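Local coordinates for protein 23S rRNA-specific endonuclease VapC20 (PDB 5WZF) that cleaves 23S rRNA within the sarcin-ricin loop as the magnesium-dependent PIN-domain endoribonuclease toxin of a toxin-antitoxin system, at residues W22-L25 against G29-R32; S50-G55 against D90-A95; A116-K121 against A136-V141. One frame throughout, in Å; residues are numbered along the deposited sequence.

Contact 1: W22-L25 against G29-R32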
ATOM      1  N   TRP B  22       4.017  11.894  -7.510  1.00 12.73           N
ATOM      2  CA  TRP B  22       4.043  12.555  -6.208  1.00 12.69           C
ATOM      3  C   TRP B  22       5.451  12.560  -5.621  1.00 13.76           C
ATOM      4  O   TRP B  22       5.899  13.558  -5.054  1.00 15.52           O
ATOM      5  CB  TRP B  22       3.102  11.873  -5.210  1.00 13.75           C
ATOM      6  CG  TRP B  22       1.621  12.069  -5.398  1.00 13.37           C
ATOM      7  CD1 TRP B  22       0.672  11.090  -5.370  1.00 14.58           C
ATOM      8  CD2 TRP B  22       0.916  13.303  -5.585  1.00 15.83           C
ATOM      9  NE1 TRP B  22      -0.577  11.630  -5.546  1.00 18.94           N
ATOM     10  CE2 TRP B  22      -0.457  12.990  -5.678  1.00 17.78           C
ATOM     11  CE3 TRP B  22       1.307  14.642  -5.694  1.00 17.23           C
ATOM     12  CZ2 TRP B  22      -1.436  13.961  -5.877  1.00 15.92           C
ATOM     13  CZ3 TRP B  22       0.333  15.605  -5.894  1.00 19.19           C
ATOM     14  CH2 TRP B  22      -1.022  15.259  -5.981  1.00 19.32           C
ATOM     15  N   ALA B  23       6.135  11.427  -5.751  1.00 17.96           N
ATOM     16  CA  ALA B  23       7.482  11.272  -5.215  1.00 18.42           C
ATOM     17  C   ALA B  23       8.467  12.199  -5.909  1.00 18.29           C
ATOM     18  O   ALA B  23       9.360  12.754  -5.272  1.00 19.01           O
ATOM     19  CB  ALA B  23       7.940   9.832  -5.341  1.00 23.37           C
ATOM     20  N   ALA B  24       8.308  12.358  -7.219  1.00 15.27           N
ATOM     21  CA  ALA B  24       9.159  13.269  -7.973  1.00 16.69           C
ATOM     22  C   ALA B  24       8.867  14.721  -7.602  1.00 18.25           C
ATOM     23  O   ALA B  24       9.773  15.544  -7.526  1.00 18.88           O
ATOM     24  CB  ALA B  24       8.977  13.060  -9.471  1.00 17.07           C
ATOM     25  N   LEU B  25       7.596  15.033  -7.380  1.00 16.33           N
ATOM     26  CA  LEU B  25       7.205  16.406  -7.072  1.00 19.92           C
ATOM     27  C   LEU B  25       7.639  16.803  -5.664  1.00 19.38           C
ATOM     28  O   LEU B  25       8.065  17.936  -5.432  1.00 22.20           O
ATOM     29  CB  LEU B  25       5.691  16.582  -7.229  1.00 19.66           C
ATOM     30  CG  LEU B  25       5.175  18.022  -7.203  1.00 19.16           C
ATOM     31  CD1 LEU B  25       5.737  18.808  -8.381  1.00 21.22           C
ATOM     32  CD2 LEU B  25       3.654  18.048  -7.213  1.00 22.45           C
ATOM     33  N   GLY B  29      15.385  16.445  -4.921  1.00 32.61           N
ATOM     34  CA  GLY B  29      16.552  15.690  -5.336  1.00 32.15           C
ATOM     35  C   GLY B  29      16.219  14.565  -6.298  1.00 33.05           C
ATOM     36  O   GLY B  29      17.104  13.823  -6.722  1.00 39.23           O
ATOM     37  N   ASP B  30      14.940  14.429  -6.635  1.00 28.19           N
ATOM     38  CA  ASP B  30      14.505  13.443  -7.619  1.00 21.23           C
ATOM     39  C   ASP B  30      14.929  13.899  -9.012  1.00 23.60           C
ATOM     40  O   ASP B  30      14.811  15.077  -9.345  1.00 24.60           O
ATOM     41  CB  ASP B  30      12.988  13.237  -7.553  1.00 19.04           C
ATOM     42  CG  ASP B  30      12.521  12.036  -8.364  1.00 24.19           C
ATOM     43  OD1 ASP B  30      12.542  12.107  -9.611  1.00 21.41           O
ATOM     44  OD2 ASP B  30      12.116  11.027  -7.754  1.00 26.72           O
ATOM     45  N   ALA B  31      15.425  12.969  -9.821  1.00 23.79           N
ATOM     46  CA  ALA B  31      15.905  13.303 -11.157  1.00 25.43           C
ATOM     47  C   ALA B  31      14.801  13.898 -12.026  1.00 21.75           C
ATOM     48  O   ALA B  31      15.071  14.689 -12.929  1.00 24.86           O
ATOM     49  CB  ALA B  31      16.496  12.075 -11.827  1.00 25.10           C
ATOM     50  N   ARG B  32      13.559  13.524 -11.742  1.00 21.57           N
ATOM     51  CA  ARG B  32      12.422  13.989 -12.531  1.00 21.11           C
ATOM     52  C   ARG B  32      11.665  15.131 -11.852  1.00 20.38           C
ATOM     53  O   ARG B  32      10.544  15.458 -12.245  1.00 20.11           O
ATOM     54  CB  ARG B  32      11.467  12.822 -12.816  1.00 23.79           C
ATOM     55  CG  ARG B  32      12.057  11.751 -13.725  1.00 31.80           C
ATOM     56  CD  ARG B  32      11.008  10.746 -14.176  1.00 37.25           C
ATOM     57  NE  ARG B  32      10.720   9.746 -13.152  1.00 40.86           N
ATOM     58  CZ  ARG B  32      10.811   8.434 -13.346  1.00 42.34           C
ATOM     59  NH1 ARG B  32      11.180   7.963 -14.529  1.00 48.81           N
ATOM     60  NH2 ARG B  32      10.527   7.595 -12.361  1.00 41.63           N
TER
HETATM   61  O   HOH W   1      11.581  10.764  -5.189  1.00 19.04           O

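Contact 2: S50-G55 against D90-A95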
ATOM      1  N   SER B  50      -5.446   8.457  -5.003  1.00 13.87           N
ATOM      2  CA  SER B  50      -6.120   7.491  -4.134  1.00 15.95           C
ATOM      3  C   SER B  50      -5.448   7.365  -2.775  1.00 15.01           C
ATOM      4  O   SER B  50      -4.309   7.790  -2.592  1.00 12.56           O
ATOM      5  CB  SER B  50      -6.178   6.114  -4.795  1.00 19.49           C
ATOM      6  OG  SER B  50      -4.935   5.440  -4.679  1.00 15.75           O
ATOM      7  N   ASN B  51      -6.161   6.762  -1.827  1.00 14.01           N
ATOM      8  CA  ASN B  51      -5.605   6.523  -0.501  1.00 16.63           C
ATOM      9  C   ASN B  51      -4.400   5.590  -0.577  1.00 17.71           C
ATOM     10  O   ASN B  51      -3.408   5.795   0.119  1.00 13.73           O
ATOM     11  CB  ASN B  51      -6.674   5.958   0.442  1.00 18.57           C
ATOM     12  CG  ASN B  51      -7.299   4.674  -0.077  1.00 20.86           C
ATOM     13  OD1 ASN B  51      -7.552   4.529  -1.272  1.00 20.40           O
ATOM     14  ND2 ASN B  51      -7.549   3.733   0.828  1.00 21.03           N
ATOM     15  N   HIS B  52      -4.469   4.581  -1.445  1.00 15.16           N
ATOM     16  CA  HIS B  52      -3.355   3.649  -1.584  1.00 15.82           C
ATOM     17  C   HIS B  52      -2.118   4.352  -2.136  1.00 17.01           C
ATOM     18  O   HIS B  52      -0.998   4.095  -1.690  1.00 14.63           O
ATOM     19  CB  HIS B  52      -3.738   2.466  -2.479  1.00 16.06           C
ATOM     20  CG  HIS B  52      -4.687   1.503  -1.837  1.00 18.71           C
ATOM     21  ND1 HIS B  52      -4.304   0.634  -0.838  1.00 22.09           N
ATOM     22  CD2 HIS B  52      -6.003   1.265  -2.056  1.00 25.15           C
ATOM     23  CE1 HIS B  52      -5.342  -0.093  -0.466  1.00 25.14           C
ATOM     24  NE2 HIS B  52      -6.385   0.271  -1.188  1.00 23.35           N
ATOM     25  N   VAL B  53      -2.325   5.253  -3.093  1.00 13.82           N
ATOM     26  CA  VAL B  53      -1.220   5.997  -3.689  1.00 12.09           C
ATOM     27  C   VAL B  53      -0.573   6.930  -2.665  1.00 12.53           C
ATOM     28  O   VAL B  53       0.653   6.978  -2.550  1.00 14.32           O
ATOM     29  CB  VAL B  53      -1.678   6.815  -4.913  1.00 11.04           C
ATOM     30  CG1 VAL B  53      -0.662   7.906  -5.245  1.00 14.40           C
ATOM     31  CG2 VAL B  53      -1.889   5.896  -6.111  1.00 14.10           C
ATOM     32  N   LEU B  54      -1.397   7.662  -1.919  1.00 11.67           N
ATOM     33  CA  LEU B  54      -0.865   8.586  -0.922  1.00 12.59           C
ATOM     34  C   LEU B  54      -0.070   7.819   0.125  1.00 15.32           C
ATOM     35  O   LEU B  54       0.991   8.262   0.559  1.00 15.81           O
ATOM     36  CB  LEU B  54      -1.982   9.392  -0.258  1.00 15.82           C
ATOM     37  CG  LEU B  54      -2.575  10.529  -1.093  1.00 21.79           C
ATOM     38  CD1 LEU B  54      -3.532  11.382  -0.260  1.00 23.27           C
ATOM     39  CD2 LEU B  54      -1.461  11.386  -1.692  1.00 21.41           C
ATOM     40  N   GLY B  55      -0.585   6.661   0.520  1.00 15.64           N
ATOM     41  CA  GLY B  55       0.116   5.813   1.462  1.00 14.53           C
ATOM     42  C   GLY B  55       1.465   5.370   0.930  1.00 16.49           C
ATOM     43  O   GLY B  55       2.467   5.419   1.639  1.00 16.03           O
ATOM     44  N   ASP B  90     -15.453  -3.051  -2.963  1.00 18.10           N
ATOM     45  CA  ASP B  90     -15.852  -3.538  -4.283  1.00 19.62           C
ATOM     46  C   ASP B  90     -14.774  -3.301  -5.330  1.00 17.79           C
ATOM     47  O   ASP B  90     -14.471  -4.182  -6.132  1.00 17.96           O
ATOM     48  CB  ASP B  90     -17.152  -2.869  -4.740  1.00 25.78           C
ATOM     49  CG  ASP B  90     -18.380  -3.472  -4.088  1.00 35.43           C
ATOM     50  OD1 ASP B  90     -18.294  -4.622  -3.609  1.00 36.51           O
ATOM     51  OD2 ASP B  90     -19.430  -2.797  -4.063  1.00 43.02           O
ATOM     52  N   LEU B  91     -14.209  -2.099  -5.330  1.00 18.16           N
ATOM     53  CA  LEU B  91     -13.189  -1.748  -6.309  1.00 18.87           C
ATOM     54  C   LEU B  91     -11.920  -2.560  -6.067  1.00 14.75           C
ATOM     55  O   LEU B  91     -11.283  -3.024  -7.016  1.00 14.99           O
ATOM     56  CB  LEU B  91     -12.895  -0.246  -6.264  1.00 21.61           C
ATOM     57  CG  LEU B  91     -12.341   0.391  -7.540  1.00 28.14           C
ATOM     58  CD1 LEU B  91     -13.234   0.080  -8.731  1.00 32.14           C
ATOM     59  CD2 LEU B  91     -12.200   1.893  -7.372  1.00 27.94           C
ATOM     60  N   GLU B  92     -11.567  -2.752  -4.797  1.00 15.59           N
ATOM     61  CA  GLU B  92     -10.418  -3.584  -4.451  1.00 13.26           C
ATOM     62  C   GLU B  92     -10.594  -5.020  -4.944  1.00 13.99           C
ATOM     63  O   GLU B  92      -9.642  -5.637  -5.414  1.00 15.38           O
ATOM     64  CB  GLU B  92     -10.176  -3.580  -2.937  1.00 20.60           C
ATOM     65  CG  GLU B  92      -9.463  -2.339  -2.440  1.00 22.62           C
ATOM     66  CD  GLU B  92      -8.895  -2.505  -1.041  1.00 19.17           C
ATOM     67  OE1 GLU B  92      -9.125  -3.562  -0.423  1.00 19.85           O
ATOM     68  OE2 GLU B  92      -8.208  -1.579  -0.573  1.00 24.88           O
ATOM     69  N   GLU B  93     -11.807  -5.550  -4.842  1.00 15.70           N
ATOM     70  CA  GLU B  93     -12.051  -6.918  -5.282  1.00 15.64           C
ATOM     71  C   GLU B  93     -11.868  -7.025  -6.795  1.00 16.09           C
ATOM     72  O   GLU B  93     -11.352  -8.027  -7.298  1.00 19.78           O
ATOM     73  CB  GLU B  93     -13.448  -7.382  -4.871  1.00 17.11           C
ATOM     74  CG  GLU B  93     -13.798  -8.793  -5.324  1.00 29.87           C
ATOM     75  CD  GLU B  93     -12.896  -9.854  -4.715  1.00 30.25           C
ATOM     76  OE1 GLU B  93     -12.313  -9.601  -3.638  1.00 26.49           O
ATOM     77  OE2 GLU B  93     -12.769 -10.941  -5.320  1.00 30.98           O
ATOM     78  N   GLN B  94     -12.276  -5.988  -7.520  1.00 15.67           N
ATOM     79  CA  GLN B  94     -12.068  -5.963  -8.963  1.00 16.72           C
ATOM     80  C   GLN B  94     -10.576  -5.894  -9.263  1.00 17.57           C
ATOM     81  O   GLN B  94     -10.096  -6.520 -10.206  1.00 16.45           O
ATOM     82  CB  GLN B  94     -12.791  -4.783  -9.610  1.00 18.46           C
ATOM     83  CG  GLN B  94     -12.688  -4.781 -11.129  1.00 21.32           C
ATOM     84  CD  GLN B  94     -13.242  -3.520 -11.754  1.00 25.21           C
ATOM     85  OE1 GLN B  94     -12.559  -2.500 -11.821  1.00 28.36           O
ATOM     86  NE2 GLN B  94     -14.486  -3.583 -12.215  1.00 28.19           N
ATOM     87  N   ALA B  95      -9.848  -5.135  -8.450  1.00 17.14           N
ATOM     88  CA  ALA B  95      -8.401  -5.032  -8.592  1.00 16.19           C
ATOM     89  C   ALA B  95      -7.721  -6.380  -8.370  1.00 12.49           C
ATOM     90  O   ALA B  95      -6.774  -6.724  -9.076  1.00 13.44           O
ATOM     91  CB  ALA B  95      -7.845  -3.997  -7.627  1.00 15.95           C
TER
HETATM   92  O   HOH W   2      -9.003   1.403   0.328  1.00 18.57           O

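Contact 3: A116-K121 against A136-V141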
ATOM      1  N   ALA B 116      -8.211   0.586 -11.571  1.00 15.41           N
ATOM      2  CA  ALA B 116      -9.627   0.394 -11.281  1.00 16.72           C
ATOM      3  C   ALA B 116     -10.327   1.714 -10.991  1.00 16.68           C
ATOM      4  O   ALA B 116     -11.480   1.910 -11.378  1.00 18.29           O
ATOM      5  CB  ALA B 116      -9.800  -0.566 -10.110  1.00 16.87           C
ATOM      6  N   VAL B 117      -9.635   2.619 -10.304  1.00 16.34           N
ATOM      7  CA  VAL B 117     -10.191   3.938 -10.024  1.00 14.37           C
ATOM      8  C   VAL B 117     -10.383   4.709 -11.327  1.00 14.89           C
ATOM      9  O   VAL B 117     -11.421   5.336 -11.540  1.00 17.36           O
ATOM     10  CB  VAL B 117      -9.293   4.754  -9.062  1.00 16.46           C
ATOM     11  CG1 VAL B 117      -9.763   6.202  -8.986  1.00 17.23           C
ATOM     12  CG2 VAL B 117      -9.281   4.123  -7.670  1.00 17.39           C
ATOM     13  N   MET B 118      -9.384   4.648 -12.205  1.00 14.72           N
ATOM     14  CA  MET B 118      -9.443   5.383 -13.464  1.00 17.73           C
ATOM     15  C   MET B 118     -10.562   4.851 -14.359  1.00 20.14           C
ATOM     16  O   MET B 118     -11.249   5.625 -15.023  1.00 22.63           O
ATOM     17  CB  MET B 118      -8.094   5.321 -14.192  1.00 17.40           C
ATOM     18  CG  MET B 118      -6.964   6.054 -13.466  1.00 13.69           C
ATOM     19  SD  MET B 118      -5.366   5.953 -14.311  1.00 16.52           S
ATOM     20  CE  MET B 118      -5.675   6.952 -15.768  1.00 16.69           C
ATOM     21  N   ARG B 119     -10.747   3.533 -14.366  1.00 20.11           N
ATOM     22  CA  ARG B 119     -11.844   2.933 -15.117  1.00 19.96           C
ATOM     23  C   ARG B 119     -13.186   3.390 -14.554  1.00 21.57           C
ATOM     24  O   ARG B 119     -14.105   3.718 -15.303  1.00 24.92           O
ATOM     25  CB  ARG B 119     -11.760   1.404 -15.097  1.00 21.44           C
ATOM     26  CG  ARG B 119     -10.615   0.816 -15.910  1.00 22.62           C
ATOM     27  CD  ARG B 119     -10.821  -0.679 -16.163  1.00 29.29           C
ATOM     28  NE  ARG B 119     -10.882  -1.462 -14.930  1.00 29.94           N
ATOM     29  CZ  ARG B 119      -9.817  -1.930 -14.283  1.00 30.00           C
ATOM     30  NH1 ARG B 119      -8.596  -1.694 -14.752  1.00 27.80           N
ATOM     31  NH2 ARG B 119      -9.970  -2.635 -13.168  1.00 24.61           N
ATOM     32  N   LYS B 120     -13.290   3.410 -13.229  1.00 20.75           N
ATOM     33  CA  LYS B 120     -14.517   3.832 -12.564  1.00 23.24           C
ATOM     34  C   LYS B 120     -14.838   5.295 -12.854  1.00 24.58           C
ATOM     35  O   LYS B 120     -15.987   5.652 -13.113  1.00 29.00           O
ATOM     36  CB  LYS B 120     -14.406   3.612 -11.051  1.00 26.94           C
ATOM     37  CG  LYS B 120     -15.535   4.244 -10.248  1.00 34.73           C
ATOM     38  CD  LYS B 120     -15.299   4.127  -8.747  1.00 35.58           C
ATOM     39  CE  LYS B 120     -16.390   4.842  -7.958  1.00 41.20           C
ATOM     40  NZ  LYS B 120     -16.209   4.686  -6.483  1.00 43.39           N
ATOM     41  N   LYS B 121     -13.811   6.136 -12.821  1.00 23.37           N
ATOM     42  CA  LYS B 121     -13.995   7.575 -12.959  1.00 27.43           C
ATOM     43  C   LYS B 121     -13.922   8.051 -14.406  1.00 31.01           C
ATOM     44  O   LYS B 121     -14.162   9.224 -14.690  1.00 32.27           O
ATOM     45  CB  LYS B 121     -12.955   8.316 -12.120  1.00 24.03           C
ATOM     46  CG  LYS B 121     -13.082   8.066 -10.629  1.00 26.29           C
ATOM     47  CD  LYS B 121     -14.397   8.608 -10.097  1.00 33.38           C
ATOM     48  CE  LYS B 121     -14.493   8.462  -8.587  1.00 41.48           C
ATOM     49  NZ  LYS B 121     -15.759   9.048  -8.053  1.00 48.20           N
ATOM     50  N   ALA B 136      -0.784  -0.633 -19.242  1.00 20.77           N
ATOM     51  CA  ALA B 136      -2.137  -1.030 -18.875  1.00 21.15           C
ATOM     52  C   ALA B 136      -3.187  -0.341 -19.743  1.00 23.76           C
ATOM     53  O   ALA B 136      -4.384  -0.582 -19.591  1.00 26.99           O
ATOM     54  CB  ALA B 136      -2.398  -0.738 -17.404  1.00 19.32           C
ATOM     55  N   GLY B 137      -2.740   0.513 -20.656  1.00 21.34           N
ATOM     56  CA  GLY B 137      -3.640   1.098 -21.634  1.00 24.59           C
ATOM     57  C   GLY B 137      -4.078   2.519 -21.341  1.00 24.35           C
ATOM     58  O   GLY B 137      -5.000   3.029 -21.978  1.00 26.37           O
ATOM     59  N   PHE B 138      -3.421   3.161 -20.379  1.00 19.15           N
ATOM     60  CA  PHE B 138      -3.706   4.555 -20.064  1.00 22.04           C
ATOM     61  C   PHE B 138      -2.623   5.450 -20.657  1.00 24.05           C
ATOM     62  O   PHE B 138      -1.658   4.960 -21.241  1.00 26.68           O
ATOM     63  CB  PHE B 138      -3.807   4.766 -18.548  1.00 18.47           C
ATOM     64  CG  PHE B 138      -4.885   3.949 -17.894  1.00 17.78           C
ATOM     65  CD1 PHE B 138      -6.213   4.341 -17.962  1.00 18.48           C
ATOM     66  CD2 PHE B 138      -4.572   2.782 -17.217  1.00 20.49           C
ATOM     67  CE1 PHE B 138      -7.210   3.588 -17.362  1.00 19.11           C
ATOM     68  CE2 PHE B 138      -5.563   2.022 -16.618  1.00 23.12           C
ATOM     69  CZ  PHE B 138      -6.883   2.425 -16.692  1.00 18.97           C
ATOM     70  N   VAL B 139      -2.787   6.759 -20.510  1.00 16.95           N
ATOM     71  CA  VAL B 139      -1.806   7.704 -21.024  1.00 18.20           C
ATOM     72  C   VAL B 139      -1.022   8.351 -19.892  1.00 18.91           C
ATOM     73  O   VAL B 139      -1.604   9.008 -19.029  1.00 23.20           O
ATOM     74  CB  VAL B 139      -2.472   8.816 -21.857  1.00 19.75           C
ATOM     75  CG1 VAL B 139      -1.469   9.917 -22.175  1.00 19.94           C
ATOM     76  CG2 VAL B 139      -3.096   8.237 -23.137  1.00 21.40           C
ATOM     77  N   GLU B 140       0.295   8.164 -19.890  1.00 18.87           N
ATOM     78  CA  GLU B 140       1.150   8.877 -18.945  1.00 16.43           C
ATOM     79  C   GLU B 140       1.544  10.205 -19.570  1.00 18.29           C
ATOM     80  O   GLU B 140       2.278  10.252 -20.558  1.00 18.99           O
ATOM     81  CB  GLU B 140       2.375   8.048 -18.575  1.00 16.55           C
ATOM     82  CG  GLU B 140       1.998   6.713 -17.959  1.00 19.23           C
ATOM     83  CD  GLU B 140       3.191   5.903 -17.501  1.00 26.53           C
ATOM     84  OE1 GLU B 140       4.330   6.415 -17.562  1.00 23.07           O
ATOM     85  OE2 GLU B 140       2.976   4.749 -17.071  1.00 27.55           O
ATOM     86  N   VAL B 141       1.025  11.284 -18.997  1.00 20.04           N
ATOM     87  CA  VAL B 141       1.202  12.614 -19.560  1.00 20.40           C
ATOM     88  C   VAL B 141       2.666  13.027 -19.529  1.00 23.84           C
ATOM     89  O   VAL B 141       3.361  12.815 -18.534  1.00 21.91           O
ATOM     90  CB  VAL B 141       0.351  13.648 -18.811  1.00 27.08           C
ATOM     91  CG1 VAL B 141       0.508  15.029 -19.432  1.00 24.47           C
ATOM     92  CG2 VAL B 141      -1.106  13.220 -18.814  1.00 27.53           C
TER

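Contact 1: W22-L25 against G29-R32
The carboxylate of Asp30 turns one flat face to Ala24: the CA of Ala24 stands almost straight above the CG of Asp30, 3.6 Å away, and Ala24 CB lies over the same face, 3.7 Å from Asp30 OD1. At its two ends the contacts are polar. OD1 accepts the backbone N-H of Arg32 through its anti lone pair (2.8 Å from Arg32 N to Asp30 OD1, 159° at the hydrogen), which makes an Asx turn just ahead of helix 33-41, with Arg32 as that helix's N-cap residue. Asp30 OD2 accepts a hydrogen bond from a water 2.6 Å away, which also makes a weak bond to Ala23 O. Through this water the loop is loosely tied to the last turn of helix 19-25. Asp30 CG is held anti to the backbone N (chi1 -169°), a setting that swings the group back over Ala24. No direct hydrogen bond joins the segments; their contact is the CA and CB of Ala24 against the carboxylate face, with Arg32 CB beside them. The polar end of Arg32 runs on to a salt bridge with Asp130, and its side chain comes within about 8 Å of that of Asp18, a predicted magnesium ligand of the PIN domain. Ala24 O ties on to helix 33-41 by accepting from His33 ND1, while the CB atoms of Ala24 and Arg32 stand 4.2 Å apart.

Contact 2: S50-G55 against D90-A95
His52 and Glu92 face each other from two helices whose backbones stay well apart, with 10.5 Å between their CA atoms, the nearest pair, so the gap is closed by side chains alone. His52 sits in the first turn of helix 51-63, whose start is capped by Ser50 OG, the acceptor for Val53 N. His52 NE2 donates to Glu92 OE2 at 2.7 Å. The angle at the hydrogen is 142°, so the bond is short but bent. OE2 lies near the ring plane, whereas NE2 meets the carboxylate on its anti side, 22° out of that group's plane. Glu92 gets there by running extended beyond CG, its length spanning the space between the helices. Asn51 ND2 sits 4.0 Å above one face of the imidazole, toward its rim, and donates to a water that lies close to OE2. Phe109 meets the ring edge-to-face. The site lies against a second chain of the assembly, a polar side chain of which also bonds to Glu92 OE2. Gripped by partners from both chains, this buried oxygen is well satisfied, and its bond from NE2, with Phe109 against the ring, probably helps to set the rotation of the imidazole.

Contact 3: A116-K121 against A136-V141
A Met-aromatic contact joins helix 109-121 to the approach of the edge strand 139-140 in the PIN-domain sheet. Met118 SD lies over the centre of the Phe138 ring, 4.1 Å from the ring centroid and only 11° off the ring normal, so the sulfur sits squarely on the face. Met118 CE and CB lie on the same side, over the rim, CE 3.5 Å from Phe138 CD1 and CB 3.7 Å from Phe138 CE1. A bend at the last torsion (chi3 69°) brings the methyl to the CD1 rim of the ring, and the two side chains run antiparallel, one over the other. Arg119, one residue further along the helix, comes to the ring's edge, where its CG lies 4.1 Å from Phe138 CZ. It supplies aliphatic chain here; its guanidinium lies with one face against Ala116 CA, and its NH2 bonds to Gln94 OE1. Phe138 directly follows a turn: Gly137, with positive phi, closes a Schellman motif at the end of helix 132-135, and the chain then straightens into the strand. Behind the methionine lie Phe16 of strand 14-17 and Ala126 of strand 125-127, while Val139 and Val141 bond through their backbones to strand 125-127. Helix 109-121 is thus laid against the sheet, with helix 89-101 packed along its Ala116 and Val117 side.

In the fold
The contacts follow one another along a single PIN domain built on a parallel five-stranded sheet. Contact 1 lies across the chain's centre from the others, centre to centre about 23 Å from contact 2 and 21 Å from contact 3. Helix 51-63 links the first two, since Trp22 packs on Val53 and Leu54. Contacts 2 and 3, centres about 13 Å apart, are joined by helix 89-101 (contact 2) packing on helix 109-121 (contact 3), the next in the chain: Leu91 meets Ala116 and Val117, and Gln94 reaches Arg119. Each contact has a side chain within about 9 Å of Asp18 or Asp111, so all three lie near the predicted magnesium site, while contact 2 also meets a second chain.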